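Local coordinates for putative glycoside hydrolase (Parabacteroides distasonis ATCC 8503, PDB 3GYC), which probably hydrolyses glycosidic bonds, as a putative glycoside hydrolase with a cellulase-like TIM-barrel fold, at residues 116-119 against 123-126; 136-141 against 201-206; 142-145 against 149-152; 282-287 against 327-332; 305-310 against 338-343. One frame throughout, in Å; residues are numbered along the deposited sequence.

Following the chain from its N terminus, contact 1 comes first, closing a tight loop between strand 109-113 and helix 130-146. Contact 2 then opens on that helix and closes some sixty residues later, at the loop leading to strand 208-209. Contact 3 falls within this span: it closes the turn from the end of the same helix to strand 153-157, and its E145 and L150 touch Y203 of contact 2. Contact 4 lies across the chain's centre from contacts 1 to 3, contact 5 nearer that centre, and the two cross, their segments alternating. Contact 4 joins two outer helices, contact 5 ties the loop after strand 301-303 to strand 340-343, and W307 of contact 5 also touches contact 4.

Contact 1: 116-119 against 123-126; sequences YRLD and VCLK. With EDO (1,2-ethanediol), chain F.
The ring of Y116 lies obliquely to C124, whose CB comes 4.2 Å from Y116 CB; F170 meets the same ring edge-to-face, and Y116 OH is bonded to L158 O and W137 NE1. The R117 guanidinium serves partners outside 123-126. Its NH1 donates to O2 of a 1,2-ethanediol molecule, probably from the crystallisation liquor, in plane at the edge, while F24 makes a cation-pi contact and E28 a salt bridge. The same O2 accepts from L118 N at 2.7 Å. The third flat group, the D119 carboxylate, carries the link between the segments. With CG lodged between the backbone N and the carbonyl carbon (chi1 64°), its OD1 receives V123 N at 2.8 Å through the syn lone pair, and the bond is nearly straight (166°). OD2 serves D121 N, so an aspartate, short and two-pronged, holds two backbone N-H groups of this tight turn. A water donates to R117 O and D119 OD1 and accepts from C124 N. Replaced by alanine, D119 would no longer offer its carboxylate, and the N-H groups of D121 and V123, with the bridging water, would probably lose that acceptor. Apolar contact completes the join: L118 CD2 packs on C124 SG at 3.6 Å, and a V123 methyl, CG2, lies beside D119 OD1. In this loop at the C-terminal end of strand 109-113, a barrel end where such enzymes usually carry their active site, the chemistry implies that one buried carboxylate and one water satisfy the N-H groups of D121, V123 and C124, with L118, V123 and C124 packing around them.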
# COMPACT_ATOMS: atom_id res chain seq x y z
N TYR A 116 10.20 -6.05 -0.31
CA TYR A 116 11.52 -6.70 -0.29
C TYR A 116 11.42 -8.22 -0.51
O TYR A 116 11.80 -9.04 0.36
CB TYR A 116 12.22 -6.32 1.02
CG TYR A 116 12.45 -4.85 1.07
CD1 TYR A 116 13.58 -4.30 0.44
CD2 TYR A 116 11.58 -3.99 1.73
CE1 TYR A 116 13.81 -2.93 0.44
CE2 TYR A 116 11.79 -2.62 1.72
CZ TYR A 116 12.90 -2.09 1.08
OH TYR A 116 13.15 -0.74 1.06
N ARG A 117 10.87 -8.58 -1.67
CA ARG A 117 10.63 -9.95 -2.05
C ARG A 117 11.93 -10.72 -1.95
O ARG A 117 12.97 -10.22 -2.35
CB ARG A 117 10.06 -10.02 -3.46
CG ARG A 117 8.65 -9.44 -3.55
CD ARG A 117 7.58 -10.42 -3.03
NE ARG A 117 7.38 -11.50 -4.01
CZ ARG A 117 7.77 -12.76 -3.86
NH1 ARG A 117 8.39 -13.18 -2.75
NH2 ARG A 117 7.56 -13.61 -4.84
N LEU A 118 11.86 -11.89 -1.34
CA LEU A 118 13.04 -12.73 -1.18
C LEU A 118 13.37 -13.52 -2.42
O LEU A 118 12.60 -14.38 -2.86
CB LEU A 118 12.90 -13.71 -0.03
CG LEU A 118 12.81 -13.16 1.39
CD1 LEU A 118 12.51 -14.30 2.36
CD2 LEU A 118 14.09 -12.39 1.78
N ASP A 119 14.54 -13.22 -2.99
CA ASP A 119 15.07 -13.99 -4.09
C ASP A 119 15.82 -15.14 -3.42
O ASP A 119 16.07 -15.11 -2.22
CB ASP A 119 16.01 -13.19 -4.96
CG ASP A 119 17.28 -12.74 -4.21
OD1 ASP A 119 17.14 -11.93 -3.25
OD2 ASP A 119 18.40 -13.24 -4.55
N VAL A 123 18.99 -11.13 -1.27
CA VAL A 123 19.85 -9.94 -1.33
C VAL A 123 19.42 -8.77 -0.41
O VAL A 123 20.27 -7.97 0.03
CB VAL A 123 20.14 -9.47 -2.79
CG1 VAL A 123 20.81 -10.59 -3.59
CG2 VAL A 123 18.92 -8.91 -3.47
N CYS A 124 18.16 -8.73 -0.02
CA CYS A 124 17.70 -7.64 0.83
C CYS A 124 18.31 -7.65 2.23
O CYS A 124 18.33 -6.61 2.86
CB CYS A 124 16.18 -7.62 0.97
SG CYS A 124 15.56 -9.08 1.81
N LEU A 125 18.80 -8.80 2.69
CA LEU A 125 19.38 -8.90 4.03
C LEU A 125 20.66 -8.05 4.18
O LEU A 125 21.08 -7.73 5.28
CB LEU A 125 19.65 -10.37 4.40
CG LEU A 125 18.42 -11.29 4.41
CD1 LEU A 125 18.81 -12.73 4.65
CD2 LEU A 125 17.35 -10.82 5.41
N LYS A 126 21.26 -7.65 3.05
CA LYS A 126 22.46 -6.82 3.05
C LYS A 126 22.19 -5.36 3.45
O LYS A 126 23.08 -4.64 3.87
CB LYS A 126 23.06 -6.77 1.66
CG LYS A 126 23.39 -8.09 1.08
CD LYS A 126 24.15 -7.88 -0.18
CE LYS A 126 24.27 -9.14 -0.97
NZ LYS A 126 25.18 -8.87 -2.09
C1 EDO F . 8.96 -10.67 1.46
O1 EDO F . 8.16 -10.03 0.44
C2 EDO F . 9.15 -12.18 1.21
O2 EDO F . 9.48 -12.51 -0.16
O HOH W 1 15.98 -10.42 -1.57

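Contact 2: 136-141 against 201-206; sequences CWLTIL and QVYPDM
In this TIM-barrel fold, L141 of the outer helix 130-146 packs against Y203, in the loop that leads from helix 186-200 to strand 208-209. This is the tighter, more buried half of the contact, around L141. L141 CD1 and CB each come within 3.6 Å of Y203 CE2, the leucine and the tyrosine sliding past one another in opposite directions. With CG placed beside the backbone N (chi1 -60°), the tyrosine ring extends to the helix, where its carbons meet the leucines obliquely and its OH is held by E145 OE1. A tyrosine suits the place because it combines a broad hydrocarbon surface with a polar end. A serine in its place would probably open a gap beside L138 and L141 and leave the E145 carboxylate without its hydroxyl partner. The other half, around L138 and V202, lies toward solvent. There the two branched side chains reach toward each other tip to tip, L138 CD2 standing 3.6 Å from V202 CB. That same methyl also touches Y203 CE2, at 3.7 Å, so L138 joins the exposed valine to the partly exposed ring. No hydrogen bond crosses between the segments, and the join between them is apolar. After Y203 the chain turns back in a type I beta turn to M206, a selenomethionine, which packs on I153 and V156 of strand 153-157 and so brings the loop in against the sheet. V202 also braces its neighbour: its CG1 sits 3.5 Å above one face of the Y203 ring, offset toward the rim.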
# COMPACT_ATOMS: atom_id res chain seq x y z
N CYS A 136 20.36 2.26 -1.77
CA CYS A 136 19.62 1.39 -2.65
C CYS A 136 18.44 2.11 -3.36
O CYS A 136 18.25 1.99 -4.56
CB CYS A 136 19.21 0.21 -1.82
SG CYS A 136 17.91 -0.63 -2.50
N TRP A 137 17.68 2.89 -2.61
CA TRP A 137 16.62 3.69 -3.22
C TRP A 137 17.14 4.80 -4.13
O TRP A 137 16.52 5.11 -5.13
CB TRP A 137 15.69 4.25 -2.16
CG TRP A 137 14.73 3.23 -1.68
CD1 TRP A 137 14.84 2.42 -0.60
CD2 TRP A 137 13.46 2.94 -2.28
NE1 TRP A 137 13.71 1.65 -0.48
CE2 TRP A 137 12.86 1.94 -1.51
CE3 TRP A 137 12.80 3.42 -3.41
CZ2 TRP A 137 11.62 1.40 -1.83
CZ3 TRP A 137 11.58 2.90 -3.72
CH2 TRP A 137 10.99 1.91 -2.94
N LEU A 138 18.28 5.43 -3.77
CA LEU A 138 18.89 6.43 -4.61
C LEU A 138 19.22 5.79 -5.98
O LEU A 138 19.05 6.42 -7.03
CB LEU A 138 20.12 7.07 -3.94
CG LEU A 138 19.79 8.03 -2.79
CD1 LEU A 138 21.00 8.41 -1.99
CD2 LEU A 138 19.02 9.27 -3.28
N THR A 139 19.66 4.54 -5.99
CA THR A 139 19.96 3.86 -7.24
C THR A 139 18.70 3.64 -8.09
O THR A 139 18.69 3.95 -9.27
CB THR A 139 20.71 2.56 -6.96
OG1 THR A 139 21.94 2.93 -6.36
CG2 THR A 139 20.98 1.78 -8.21
N ILE A 140 17.62 3.17 -7.47
CA ILE A 140 16.38 2.88 -8.21
C ILE A 140 15.83 4.21 -8.77
O ILE A 140 15.41 4.29 -9.94
CB ILE A 140 15.39 2.05 -7.29
CG1 ILE A 140 14.38 1.20 -8.08
CG2 ILE A 140 14.66 2.90 -6.31
CD1 ILE A 140 13.30 2.00 -8.80
N LEU A 141 15.89 5.27 -7.98
CA LEU A 141 15.37 6.57 -8.45
C LEU A 141 16.15 7.07 -9.64
O LEU A 141 15.54 7.62 -10.54
CB LEU A 141 15.29 7.61 -7.33
CG LEU A 141 14.28 7.28 -6.24
CD1 LEU A 141 14.35 8.28 -5.12
CD2 LEU A 141 12.81 7.20 -6.82
N GLN A 201 19.11 14.64 0.52
CA GLN A 201 20.33 15.27 0.03
C GLN A 201 20.37 15.24 -1.49
O GLN A 201 21.08 16.02 -2.11
CB GLN A 201 21.55 14.49 0.51
CG GLN A 201 21.83 14.60 1.98
CD GLN A 201 22.98 13.72 2.39
OE1 GLN A 201 23.40 12.85 1.63
NE2 GLN A 201 23.48 13.93 3.59
N VAL A 202 19.64 14.30 -2.07
CA VAL A 202 19.56 14.15 -3.51
C VAL A 202 18.19 14.58 -4.07
O VAL A 202 18.11 15.24 -5.11
CB VAL A 202 19.88 12.68 -3.87
CG1 VAL A 202 19.76 12.47 -5.35
CG2 VAL A 202 21.30 12.27 -3.35
N TYR A 203 17.10 14.22 -3.38
CA TYR A 203 15.73 14.54 -3.85
C TYR A 203 14.97 15.28 -2.78
O TYR A 203 14.04 14.77 -2.21
CB TYR A 203 14.97 13.26 -4.23
CG TYR A 203 15.63 12.48 -5.32
CD1 TYR A 203 15.56 12.92 -6.62
CD2 TYR A 203 16.31 11.32 -5.05
CE1 TYR A 203 16.17 12.23 -7.63
CE2 TYR A 203 16.94 10.61 -6.08
CZ TYR A 203 16.85 11.07 -7.36
OH TYR A 203 17.44 10.40 -8.40
N PRO A 204 15.34 16.54 -2.52
CA PRO A 204 14.71 17.31 -1.42
C PRO A 204 13.20 17.54 -1.57
O PRO A 204 12.51 17.65 -0.56
CB PRO A 204 15.49 18.64 -1.43
CG PRO A 204 16.03 18.76 -2.82
CD PRO A 204 16.31 17.36 -3.29
N ASP A 205 12.70 17.57 -2.80
CA ASP A 205 11.28 17.85 -3.06
C ASP A 205 10.40 16.60 -3.26
O ASP A 205 9.22 16.74 -3.50
CB ASP A 205 11.15 18.74 -4.29
CG ASP A 205 11.88 20.07 -4.12
OD1 ASP A 205 12.17 20.46 -2.96
OD2 ASP A 205 12.16 20.71 -5.16
N MSE A 206 10.98 15.41 -3.19
CA MSE A 206 10.19 14.17 -3.32
C MSE A 206 9.53 13.85 -1.94
O MSE A 206 10.18 13.95 -0.92
CB MSE A 206 11.08 13.01 -3.82
CG MSE A 206 10.39 11.67 -3.95
SE MSE A 206 9.07 11.62 -5.38
CE MSE A 206 10.25 11.33 -6.93

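Contact 3: 142-145 against 149-152; sequences RSIE and LLDT
Hydrogen bonding between I144 and L149 is confined to the backbone: L149 N points to I144 O over 3.3 Å, a weak bond although its N-H...O angle of 161° is good. It reaches five residues back along the chain and helps to fold the segment 149-152 against the last turn of helix 130-146. Within the following 3-10 segment, T152 N is bonded to L149 O.

Apolar contacts do the rest. I144 CG2, anti to the backbone N and beside the carbonyl carbon, faces L149 and lies 3.7 Å from its CB, the two side chains crossing at about a right angle. L150 CD1 comes more loosely, at 4.1 Å, to the same methyl. A beta-branched isoleucine suits this position because one methyl can meet both leucines.

A mixed contact lies toward solvent. L150 CD2 rests against E145, 3.6 Å from its carboxylate carbon CD and a little farther from CG, so the leucine covers the end of the extended glutamate while Y203 OH engages OE1.

The turn is embedded on several sides. N97 and S101 of helix 95-105 meet L149, I144 also reaches L112 of strand 109-113, L150 packs on M206, and T152 shares backbone hydrogen bonds with V110 as the chain enters strand 153-157 of the parallel sheet.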
# COMPACT_ATOMS: atom_id res chain seq x y z
N ARG A 142 17.48 6.87 -9.65
CA ARG A 142 18.32 7.26 -10.81
C ARG A 142 17.96 6.39 -12.04
O ARG A 142 17.94 6.90 -13.15
CB ARG A 142 19.82 7.17 -10.44
CG ARG A 142 20.77 7.94 -11.35
N SER A 143 17.65 5.11 -11.84
CA SER A 143 17.22 4.24 -12.97
C SER A 143 15.93 4.76 -13.62
O SER A 143 15.77 4.67 -14.84
CB SER A 143 17.06 2.74 -12.59
OG SER A 143 15.84 2.42 -11.91
N ILE A 144 15.05 5.34 -12.81
CA ILE A 144 13.77 5.90 -13.30
C ILE A 144 14.04 7.24 -13.98
O ILE A 144 13.52 7.53 -15.04
CB ILE A 144 12.78 6.05 -12.14
CG1 ILE A 144 12.40 4.65 -11.64
CG2 ILE A 144 11.59 6.91 -12.58
CD1 ILE A 144 11.57 4.58 -10.40
N GLU A 145 14.90 8.04 -13.37
CA GLU A 145 15.22 9.33 -13.93
C GLU A 145 15.98 9.18 -15.30
O GLU A 145 15.94 10.07 -16.15
CB GLU A 145 16.05 10.11 -12.90
CG GLU A 145 15.93 11.61 -12.94
CD GLU A 145 16.71 12.30 -11.80
OE1 GLU A 145 17.41 11.60 -11.01
OE2 GLU A 145 16.63 13.55 -11.70
N LEU A 149 11.26 9.64 -16.21
CA LEU A 149 9.96 9.25 -15.65
C LEU A 149 9.78 9.66 -14.22
O LEU A 149 8.82 9.26 -13.63
CB LEU A 149 9.77 7.71 -15.71
CG LEU A 149 9.67 7.13 -17.14
CD1 LEU A 149 10.10 5.66 -17.22
CD2 LEU A 149 8.23 7.38 -17.72
N LEU A 150 10.65 10.49 -13.65
CA LEU A 150 10.54 10.78 -12.21
C LEU A 150 9.25 11.55 -11.88
O LEU A 150 8.70 11.37 -10.80
CB LEU A 150 11.77 11.52 -11.71
CG LEU A 150 12.14 11.36 -10.25
CD1 LEU A 150 12.07 9.89 -9.84
CD2 LEU A 150 13.56 11.97 -10.00
N ASP A 151 8.78 12.39 -12.80
CA ASP A 151 7.53 13.14 -12.56
C ASP A 151 6.28 12.26 -12.49
O ASP A 151 5.24 12.72 -12.03
CB ASP A 151 7.35 14.22 -13.62
CG ASP A 151 8.45 15.26 -13.55
OD1 ASP A 151 8.83 15.62 -12.40
OD2 ASP A 151 8.96 15.67 -14.63
N THR A 152 6.40 11.00 -12.89
CA THR A 152 5.29 10.04 -12.75
C THR A 152 5.20 9.48 -11.33
O THR A 152 4.18 8.95 -10.96
CB THR A 152 5.47 8.91 -13.78
OG1 THR A 152 5.23 9.43 -15.09
CG2 THR A 152 4.56 7.73 -13.50

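Contact 4: 282-287 against 327-332; sequences LLTDKI and CELGTI
T284 lays its CG2 methyl against the branched end of L329, 3.8 Å from CD2 and equally near CG, the side chains crossing at about a right angle. The pair joins two outer helices of the TIM barrel, 276-297 and 321-337, which run nearly parallel: the axes of the two short segments diverge by 22° and approach to 9.9 Å. Threonine serves well here because its two branches divide the work. OG1 sits between the backbone N and the carbonyl carbon (chi1 60°) and is hydrogen-bonded back to Q280 O in its own helix, which sends the methyl across to the leucine. Deeper in, the contact rests on G330: this residue has no side chain, and I287 and L283 of the other helix lie directly against its backbone. I287 CD1 touches G330 O at 3.7 Å and is almost as close to its CA. L283 CD2 approaches the same CA at 4.2 Å. The interface is therefore apolar, with no hydrogen bond between the segments, graded from the partly exposed T284-L329 pair to the buried glycine. Beyond it, I287 also packs on T333 and A334, and L283 reaches I235. T331 points away from 282-287 and packs on W307 and on I370 of helix 360-371. Its OG1 donates to C327 O at 2.8 Å from above the carbonyl plane, while T331 N reaches that oxygen from the opposite face.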
# COMPACT_ATOMS: atom_id res chain seq x y z
N LEU A 282 -16.83 0.51 14.26
CA LEU A 282 -15.39 0.32 14.53
C LEU A 282 -14.54 0.90 13.40
O LEU A 282 -13.57 1.63 13.64
CB LEU A 282 -15.05 -1.18 14.70
CG LEU A 282 -15.62 -1.88 15.93
CD1 LEU A 282 -15.21 -3.38 15.97
CD2 LEU A 282 -15.16 -1.15 17.18
N LEU A 283 -14.92 0.61 12.16
CA LEU A 283 -14.21 1.12 10.97
C LEU A 283 -14.20 2.67 10.89
O LEU A 283 -13.13 3.29 10.87
CB LEU A 283 -14.83 0.56 9.70
CG LEU A 283 -14.20 1.02 8.37
CD1 LEU A 283 -12.70 0.80 8.41
CD2 LEU A 283 -14.90 0.25 7.25
N THR A 284 -15.40 3.27 10.88
CA THR A 284 -15.53 4.72 10.73
C THR A 284 -14.91 5.50 11.91
O THR A 284 -14.41 6.59 11.74
CB THR A 284 -16.99 5.13 10.45
OG1 THR A 284 -17.82 4.71 11.54
CG2 THR A 284 -17.46 4.50 9.14
N ASP A 285 -14.92 4.91 13.11
CA ASP A 285 -14.29 5.53 14.26
C ASP A 285 -12.78 5.62 14.11
O ASP A 285 -12.16 6.63 14.47
CB ASP A 285 -14.68 4.80 15.55
CG ASP A 285 -16.06 5.20 16.05
OD1 ASP A 285 -16.67 6.13 15.45
OD2 ASP A 285 -16.54 4.60 17.04
N LYS A 286 -12.17 4.58 13.58
CA LYS A 286 -10.74 4.60 13.31
C LYS A 286 -10.37 5.62 12.21
O LYS A 286 -9.38 6.35 12.33
CB LYS A 286 -10.26 3.20 12.87
CG LYS A 286 -8.77 3.10 12.58
CD LYS A 286 -7.87 3.66 13.64
CE LYS A 286 -8.01 2.97 14.95
NZ LYS A 286 -7.65 1.51 14.82
N ILE A 287 -11.17 5.65 11.14
CA ILE A 287 -10.94 6.58 10.04
C ILE A 287 -11.01 8.03 10.52
O ILE A 287 -10.19 8.84 10.13
CB ILE A 287 -11.94 6.37 8.89
CG1 ILE A 287 -11.73 5.00 8.21
CG2 ILE A 287 -11.83 7.47 7.86
CD1 ILE A 287 -12.86 4.61 7.29
N CYS A 327 -16.14 -1.61 2.02
CA CYS A 327 -15.18 -0.80 1.26
C CYS A 327 -15.78 0.52 0.83
O CYS A 327 -15.14 1.55 0.92
CB CYS A 327 -14.67 -1.56 0.08
SG CYS A 327 -13.49 -2.84 0.70
N GLU A 328 -17.04 0.50 0.41
CA GLU A 328 -17.72 1.70 -0.01
C GLU A 328 -17.81 2.66 1.18
O GLU A 328 -17.49 3.86 1.06
CB GLU A 328 -19.12 1.34 -0.54
CG GLU A 328 -19.94 2.51 -1.03
CD GLU A 328 -21.29 2.11 -1.57
OE1 GLU A 328 -21.46 0.96 -2.03
OE2 GLU A 328 -22.21 2.95 -1.53
N LEU A 329 -18.23 2.13 2.33
CA LEU A 329 -18.37 2.95 3.53
C LEU A 329 -17.03 3.58 3.91
O LEU A 329 -16.95 4.80 4.15
CB LEU A 329 -18.92 2.13 4.69
CG LEU A 329 -19.00 2.85 6.03
CD1 LEU A 329 -19.99 4.01 5.94
CD2 LEU A 329 -19.41 1.90 7.15
N GLY A 330 -15.98 2.75 3.95
CA GLY A 330 -14.64 3.21 4.28
C GLY A 330 -14.20 4.33 3.36
O GLY A 330 -13.74 5.39 3.83
N THR A 331 -14.37 4.11 2.06
CA THR A 331 -13.95 5.08 1.04
C THR A 331 -14.61 6.44 1.21
O THR A 331 -13.92 7.45 1.31
CB THR A 331 -14.24 4.57 -0.38
OG1 THR A 331 -13.60 3.31 -0.58
CG2 THR A 331 -13.72 5.56 -1.39
N ILE A 332 -15.95 6.43 1.26
CA ILE A 332 -16.75 7.64 1.40
C ILE A 332 -16.45 8.37 2.71
O ILE A 332 -16.39 9.60 2.74
CB ILE A 332 -18.28 7.31 1.24
CG1 ILE A 332 -18.57 6.93 -0.23
CG2 ILE A 332 -19.13 8.49 1.63
CD1 ILE A 332 -19.99 6.34 -0.44

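Contact 5: 305-310 against 338-343; sequences ECWGLV and GMWVGV
W307 places its CG beside the backbone N (chi1 -64°), and with chi2 at 98° the indole reaches toward V343, whose CG1 stands anti to its own N (chi1 -174°). These torsions bring the side chains together where the loop after strand 301-303 passes strand 340-343, in the buried layer between the TIM-barrel sheet and its outer helices. V343 CG1 meets the edge of the W307 ring, near its plane, 4.0 Å from CZ2, and the two side chains cross at about a right angle. W340 comes to the same edge: its CZ2 is 4.3 Å from W307 CH2. The chain turns a corner at V341 and G342, and W340 and V343, from before and after it, both reach the one indole. These distances are generous, and the contact is a modest apolar one without hydrogen bonds between the segments; the large flat tryptophans suit it because each fills buried volume while offering one N-H. That N-H is used in both cases, by A344 O for W307 and by T303 OG1 for W340, which helps to fix how the indoles are turned. Around them, T331 and A334 of helix 321-337 and I287 of helix 276-297 pack on W307, so the ring links the sheet to its outer layer. W340 also rests on I287, and its ring edge has G342 O in its plane. A cis peptide bond precedes W307, and C306 CB lies 3.2 Å above the plane on one face of the indole, offset toward the rim.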
# COMPACT_ATOMS: atom_id res chain seq x y z
N GLU A 305 -4.40 0.06 1.53
CA GLU A 305 -4.78 -1.24 2.05
C GLU A 305 -5.92 -1.01 3.06
O GLU A 305 -5.73 -0.41 4.10
CB GLU A 305 -3.56 -1.93 2.65
CG GLU A 305 -2.38 -2.10 1.65
CD GLU A 305 -1.42 -3.24 2.07
OE1 GLU A 305 -1.92 -4.30 2.47
OE2 GLU A 305 -0.17 -3.10 1.97
N CYS A 306 -7.10 -1.49 2.69
CA CYS A 306 -8.33 -1.14 3.33
C CYS A 306 -9.44 -1.89 2.59
O CYS A 306 -9.14 -2.58 1.60
CB CYS A 306 -8.51 0.36 3.10
SG CYS A 306 -8.26 0.76 1.31
N TRP A 307 -10.70 -1.83 3.05
CA TRP A 307 -11.14 -1.20 4.29
C TRP A 307 -11.85 -2.22 5.18
O TRP A 307 -12.17 -1.91 6.33
CB TRP A 307 -12.18 -0.06 4.06
CG TRP A 307 -11.69 1.15 3.29
CD1 TRP A 307 -11.87 1.39 1.98
CD2 TRP A 307 -10.97 2.27 3.81
NE1 TRP A 307 -11.28 2.56 1.62
CE2 TRP A 307 -10.74 3.14 2.73
CE3 TRP A 307 -10.50 2.62 5.07
CZ2 TRP A 307 -10.05 4.32 2.87
CZ3 TRP A 307 -9.82 3.80 5.22
CH2 TRP A 307 -9.59 4.63 4.11
N GLY A 308 -12.16 -3.40 4.64
CA GLY A 308 -12.96 -4.43 5.36
C GLY A 308 -12.17 -5.60 5.89
O GLY A 308 -11.78 -5.63 7.05
N LEU A 309 -11.92 -6.58 5.01
CA LEU A 309 -11.14 -7.75 5.35
C LEU A 309 -9.74 -7.55 4.80
O LEU A 309 -9.56 -6.93 3.74
CB LEU A 309 -11.77 -9.04 4.79
CG LEU A 309 -12.62 -9.83 5.80
CD1 LEU A 309 -13.86 -9.09 6.22
CD2 LEU A 309 -12.99 -11.22 5.26
N VAL A 310 -8.75 -8.08 5.51
CA VAL A 310 -7.38 -7.96 5.05
C VAL A 310 -7.11 -8.92 3.85
O VAL A 310 -6.58 -8.50 2.81
CB VAL A 310 -6.36 -8.22 6.20
CG1 VAL A 310 -4.93 -8.08 5.71
CG2 VAL A 310 -6.63 -7.25 7.32
N GLY A 338 -11.36 15.22 4.26
CA GLY A 338 -10.47 16.20 3.65
C GLY A 338 -8.98 15.96 3.90
O GLY A 338 -8.14 16.68 3.38
N MSE A 339 -8.65 14.95 4.70
CA MSE A 339 -7.24 14.68 5.00
C MSE A 339 -6.56 13.72 4.03
O MSE A 339 -5.34 13.62 4.05
CB MSE A 339 -7.10 14.18 6.43
CG MSE A 339 -7.56 15.22 7.47
SE MSE A 339 -6.73 16.91 7.38
CE MSE A 339 -4.90 16.29 7.04
N TRP A 340 -7.32 13.00 3.21
CA TRP A 340 -6.71 12.04 2.30
C TRP A 340 -6.43 12.64 0.93
O TRP A 340 -7.29 13.27 0.34
CB TRP A 340 -7.60 10.79 2.17
CG TRP A 340 -7.32 9.67 3.15
CD1 TRP A 340 -6.57 8.58 2.89
CD2 TRP A 340 -7.82 9.50 4.48
NE1 TRP A 340 -6.53 7.75 3.96
CE2 TRP A 340 -7.30 8.28 4.96
CE3 TRP A 340 -8.66 10.26 5.32
CZ2 TRP A 340 -7.57 7.81 6.23
CZ3 TRP A 340 -8.94 9.77 6.58
CH2 TRP A 340 -8.38 8.56 7.04
N VAL A 341 -5.21 12.47 0.44
CA VAL A 341 -4.80 12.91 -0.89
C VAL A 341 -4.77 11.74 -1.88
O VAL A 341 -4.75 11.94 -3.09
CB VAL A 341 -3.40 13.64 -0.86
CG1 VAL A 341 -3.48 14.92 -0.00
CG2 VAL A 341 -2.33 12.72 -0.34
N GLY A 342 -4.77 10.53 -1.34
CA GLY A 342 -4.81 9.30 -2.10
C GLY A 342 -5.71 8.30 -1.37
O GLY A 342 -5.41 7.90 -0.25
N VAL A 343 -6.80 7.88 -2.01
CA VAL A 343 -7.73 6.96 -1.40
C VAL A 343 -7.98 5.75 -2.29
O VAL A 343 -8.18 5.94 -3.45
CB VAL A 343 -9.08 7.66 -1.13
CG1 VAL A 343 -10.01 6.72 -0.35
CG2 VAL A 343 -8.87 8.97 -0.41